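PDB 3HFT: WbmS, polysaccharide deacetylase involved in O-antigen biosynthesis from Bordetella bronchiseptica, which binds zinc and probably removes acetyl groups from a polysaccharide during O-antigen biosynthesis. Local coordinates for residues Q161-W166 with R172-W177. Sequence-based numbering, arbitrary orientation. Where two conformers were deposited one is given.
Sequences QPWRHW and RVPYLW
W163 and R172 face each other as an antiparallel hydrogen-bonded pair, joined by two backbone bonds. W163 N gives its hydrogen to R172 O at 3.0 Å. In return R172 N reaches W163 O at 2.8 Å. The bonding goes no further toward Q161, since P174 has no N-H to give: P174 CD lies 3.7 Å from Q161 O, and that carbonyl oxygen is buried with no partner in the model. Between them, P162 CA packs 3.2 Å from R172 O.

The two side chains leave on the same side and run alongside one another. With chi1 at 69°, CG of W163 sits between its own N and carbonyl carbon, and the indole spreads beneath the arginine stem. R172 CB lies over one face in a CH-pi contact, 4.0 Å from the centroid of the five-membered ring, while R172 CD approaches W163 NE1 at 3.8 Å. Arginine suits this place because its methylenes can cover an aromatic face while the charge is carried beyond it: the chain bends at chi3 (77°), and the guanidinium, tilted 65° from the indole, forms a salt bridge with D147.

This pairing makes 163-164 an edge strand of a small mixed sheet within this chain, set beside the parallel sheet of the deacetylase domain, with P153 of the second subunit packing on W163.

Apolar contacts complete the interface. The compact proline ring of P174 packs obliquely against W163, bringing P174 CG to W163 CZ3 at 4.1 Å. H165 lies alongside R172, pointing the same way, with H165 CB 4.0 Å from R172 CG, and also touches L136 of helix 133-141.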
ATOM      1  N   GLN A 161       5.262 -12.334  -1.355  0.50 33.96           N
ATOM      2  CA  GLN A 161       6.506 -12.518  -0.612  0.50 34.51           C
ATOM      3  C   GLN A 161       6.753 -11.201   0.163  0.50 33.71           C
ATOM      4  O   GLN A 161       6.481 -10.112  -0.368  0.50 31.59           O
ATOM      5  CB  GLN A 161       7.687 -12.737  -1.604  0.50 35.61           C
ATOM      6  CG  GLN A 161       7.431 -13.725  -2.786  0.50 39.67           C
ATOM      7  CD  GLN A 161       7.418 -15.176  -2.347  0.50 35.29           C
ATOM      8  OE1 GLN A 161       7.840 -15.470  -1.238  0.50 36.98           O
ATOM      9  NE2 GLN A 161       6.954 -16.094  -3.220  0.50 24.95           N
ATOM     10  N   PRO A 162       7.301 -11.271   1.391  1.00 34.83           N
ATOM     11  CA  PRO A 162       7.636 -10.027   2.074  1.00 34.08           C
ATOM     12  C   PRO A 162       8.870  -9.446   1.352  1.00 34.10           C
ATOM     13  O   PRO A 162       9.548 -10.165   0.620  1.00 31.81           O
ATOM     14  CB  PRO A 162       8.009 -10.498   3.493  1.00 34.17           C
ATOM     15  CG  PRO A 162       8.609 -11.856   3.236  1.00 37.85           C
ATOM     16  CD  PRO A 162       7.761 -12.440   2.146  1.00 34.77           C
ATOM     17  N   TRP A 163       9.145  -8.162   1.540  1.00 32.51           N
ATOM     18  CA  TRP A 163      10.282  -7.521   0.915  1.00 31.00           C
ATOM     19  C   TRP A 163      10.900  -6.461   1.816  1.00 31.60           C
ATOM     20  O   TRP A 163      10.279  -6.005   2.769  1.00 31.32           O
ATOM     21  CB  TRP A 163       9.883  -6.936  -0.453  1.00 32.74           C
ATOM     22  CG  TRP A 163       8.971  -5.788  -0.465  1.00 31.59           C
ATOM     23  CD1 TRP A 163       9.331  -4.481  -0.365  1.00 34.15           C
ATOM     24  CD2 TRP A 163       7.535  -5.795  -0.621  1.00 30.91           C
ATOM     25  NE1 TRP A 163       8.234  -3.684  -0.440  1.00 31.89           N
ATOM     26  CE2 TRP A 163       7.117  -4.456  -0.609  1.00 31.40           C
ATOM     27  CE3 TRP A 163       6.580  -6.799  -0.755  1.00 34.12           C
ATOM     28  CZ2 TRP A 163       5.792  -4.089  -0.729  1.00 28.63           C
ATOM     29  CZ3 TRP A 163       5.267  -6.452  -0.882  1.00 33.04           C
ATOM     30  CH2 TRP A 163       4.867  -5.095  -0.859  1.00 34.00           C
ATOM     31  N   ARG A 164      12.142  -6.084   1.520  1.00 32.31           N
ATOM     32  CA  ARG A 164      12.822  -5.057   2.279  1.00 33.16           C
ATOM     33  C   ARG A 164      12.329  -3.671   1.882  1.00 33.42           C
ATOM     34  O   ARG A 164      12.327  -3.332   0.697  1.00 31.90           O
ATOM     35  CB  ARG A 164      14.314  -5.068   2.007  1.00 34.79           C
ATOM     36  CG  ARG A 164      14.997  -6.306   2.460  1.00 44.07           C
ATOM     37  CD  ARG A 164      16.414  -6.340   1.955  1.00 56.26           C
ATOM     38  NE  ARG A 164      16.848  -7.724   1.728  1.00 59.35           N
ATOM     39  CZ  ARG A 164      17.461  -8.497   2.622  1.00 66.39           C
ATOM     40  NH1 ARG A 164      17.751  -8.055   3.851  1.00 69.28           N
ATOM     41  NH2 ARG A 164      17.798  -9.733   2.268  1.00 70.45           N
ATOM     42  N   HIS A 165      11.988  -2.855   2.880  1.00 33.56           N
ATOM     43  CA  HIS A 165      11.661  -1.453   2.633  1.00 33.94           C
ATOM     44  C   HIS A 165      12.965  -0.667   2.469  1.00 34.62           C
ATOM     45  O   HIS A 165      14.015  -1.106   2.952  1.00 35.11           O
ATOM     46  CB  HIS A 165      10.822  -0.895   3.762  1.00 34.01           C
ATOM     47  CG  HIS A 165      10.269   0.462   3.478  1.00 35.56           C
ATOM     48  ND1 HIS A 165       9.581   0.744   2.321  1.00 33.22           N
ATOM     49  CD2 HIS A 165      10.283   1.606   4.199  1.00 34.02           C
ATOM     50  CE1 HIS A 165       9.227   2.014   2.327  1.00 36.39           C
ATOM     51  NE2 HIS A 165       9.645   2.565   3.449  1.00 33.22           N
ATOM     52  N   TRP A 166      12.909   0.499   1.835  1.00 33.33           N
ATOM     53  CA  TRP A 166      14.116   1.287   1.581  1.00 33.46           C
ATOM     54  C   TRP A 166      14.669   2.048   2.785  1.00 38.51           C
ATOM     55  O   TRP A 166      15.741   2.648   2.657  1.00 37.91           O
ATOM     56  CB  TRP A 166      13.908   2.261   0.416  1.00 35.93           C
ATOM     57  CG  TRP A 166      12.828   3.289   0.609  1.00 30.29           C
ATOM     58  CD1 TRP A 166      12.905   4.425   1.341  1.00 38.17           C
ATOM     59  CD2 TRP A 166      11.510   3.270   0.033  1.00 33.54           C
ATOM     60  NE1 TRP A 166      11.712   5.111   1.279  1.00 36.41           N
ATOM     61  CE2 TRP A 166      10.843   4.425   0.475  1.00 33.68           C
ATOM     62  CE3 TRP A 166      10.828   2.386  -0.792  1.00 32.21           C
ATOM     63  CZ2 TRP A 166       9.540   4.722   0.106  1.00 35.46           C
ATOM     64  CZ3 TRP A 166       9.531   2.687  -1.168  1.00 35.57           C
ATOM     65  CH2 TRP A 166       8.889   3.834  -0.706  1.00 35.69           C
ATOM     66  N   ARG A 172       8.370  -5.101   4.596  1.00 31.60           N
ATOM     67  CA  ARG A 172       6.960  -4.974   4.309  1.00 30.51           C
ATOM     68  C   ARG A 172       6.389  -6.372   4.119  1.00 32.45           C
ATOM     69  O   ARG A 172       6.911  -7.200   3.352  1.00 31.28           O
ATOM     70  CB  ARG A 172       6.718  -4.106   3.079  1.00 32.96           C
ATOM     71  CG  ARG A 172       7.320  -2.739   3.209  1.00 33.48           C
ATOM     72  CD  ARG A 172       6.503  -1.774   2.408  1.00 32.63           C
ATOM     73  NE  ARG A 172       5.276  -1.444   3.114  1.00 32.11           N
ATOM     74  CZ  ARG A 172       4.419  -0.520   2.722  1.00 36.39           C
ATOM     75  NH1 ARG A 172       4.647   0.151   1.608  1.00 33.74           N
ATOM     76  NH2 ARG A 172       3.343  -0.255   3.442  1.00 33.74           N
ATOM     77  N   VAL A 173       5.309  -6.647   4.850  1.00 31.78           N
ATOM     78  CA  VAL A 173       4.663  -7.922   4.840  1.00 32.19           C
ATOM     79  C   VAL A 173       3.229  -7.787   4.260  1.00 32.39           C
ATOM     80  O   VAL A 173       2.362  -7.247   4.912  1.00 32.46           O
ATOM     81  CB  VAL A 173       4.588  -8.502   6.282  1.00 33.59           C
ATOM     82  CG1 VAL A 173       3.906  -9.911   6.250  1.00 31.55           C
ATOM     83  CG2 VAL A 173       6.001  -8.529   6.949  1.00 29.50           C
ATOM     84  N   PRO A 174       2.990  -8.273   3.018  1.00 31.76           N
ATOM     85  CA  PRO A 174       1.662  -8.086   2.448  1.00 32.10           C
ATOM     86  C   PRO A 174       0.709  -9.172   2.946  1.00 33.77           C
ATOM     87  O   PRO A 174       1.146 -10.291   3.197  1.00 33.55           O
ATOM     88  CB  PRO A 174       1.909  -8.274   0.961  1.00 32.25           C
ATOM     89  CG  PRO A 174       2.976  -9.316   0.914  1.00 33.49           C
ATOM     90  CD  PRO A 174       3.887  -8.952   2.076  1.00 34.62           C
ATOM     91  N   TYR A 175      -0.580  -8.851   3.049  1.00 33.35           N
ATOM     92  CA  TYR A 175      -1.560  -9.825   3.494  1.00 31.67           C
ATOM     93  C   TYR A 175      -2.673  -9.960   2.496  1.00 33.83           C
ATOM     94  O   TYR A 175      -2.894  -9.066   1.671  1.00 32.95           O
ATOM     95  CB  TYR A 175      -2.073  -9.541   4.900  1.00 31.51           C
ATOM     96  CG  TYR A 175      -3.002  -8.378   5.145  1.00 34.11           C
ATOM     97  CD1 TYR A 175      -2.522  -7.075   5.252  1.00 33.65           C
ATOM     98  CD2 TYR A 175      -4.324  -8.597   5.392  1.00 33.60           C
ATOM     99  CE1 TYR A 175      -3.360  -6.023   5.555  1.00 31.52           C
ATOM    100  CE2 TYR A 175      -5.177  -7.553   5.730  1.00 33.63           C
ATOM    101  CZ  TYR A 175      -4.689  -6.270   5.810  1.00 35.66           C
ATOM    102  OH  TYR A 175      -5.521  -5.234   6.188  1.00 34.67           O
ATOM    103  N   LEU A 176      -3.280 -11.148   2.491  1.00 31.89           N
ATOM    104  CA  LEU A 176      -4.113 -11.547   1.361  1.00 31.27           C
ATOM    105  C   LEU A 176      -5.598 -11.870   1.635  1.00 31.22           C
ATOM    106  O   LEU A 176      -6.370 -12.122   0.708  1.00 32.78           O
ATOM    107  CB  LEU A 176      -3.436 -12.741   0.652  1.00 32.64           C
ATOM    108  CG  LEU A 176      -3.023 -14.022   1.412  1.00 32.76           C
ATOM    109  CD1 LEU A 176      -4.171 -14.665   2.222  1.00 30.94           C
ATOM    110  CD2 LEU A 176      -2.369 -15.038   0.438  1.00 33.09           C
ATOM    111  N   TRP A 177      -5.990 -11.825   2.897  1.00 33.69           N
ATOM    112  CA  TRP A 177      -7.360 -12.128   3.305  1.00 32.81           C
ATOM    113  C   TRP A 177      -7.689 -11.392   4.595  1.00 33.55           C
ATOM    114  O   TRP A 177      -6.826 -11.256   5.492  1.00 32.64           O
ATOM    115  CB  TRP A 177      -7.537 -13.640   3.479  1.00 33.78           C
ATOM    116  CG  TRP A 177      -8.999 -14.087   3.591  1.00 32.63           C
ATOM    117  CD1 TRP A 177      -9.755 -14.649   2.601  1.00 32.87           C
ATOM    118  CD2 TRP A 177      -9.809 -14.123   4.778  1.00 32.01           C
ATOM    119  NE1 TRP A 177     -11.009 -14.960   3.076  1.00 33.22           N
ATOM    120  CE2 TRP A 177     -11.068 -14.649   4.407  1.00 30.58           C
ATOM    121  CE3 TRP A 177      -9.626 -13.683   6.093  1.00 34.30           C
ATOM    122  CZ2 TRP A 177     -12.133 -14.792   5.324  1.00 37.02           C
ATOM    123  CZ3 TRP A 177     -10.677 -13.833   7.003  1.00 35.44           C
ATOM    124  CH2 TRP A 177     -11.914 -14.365   6.604  1.00 33.64           C
TER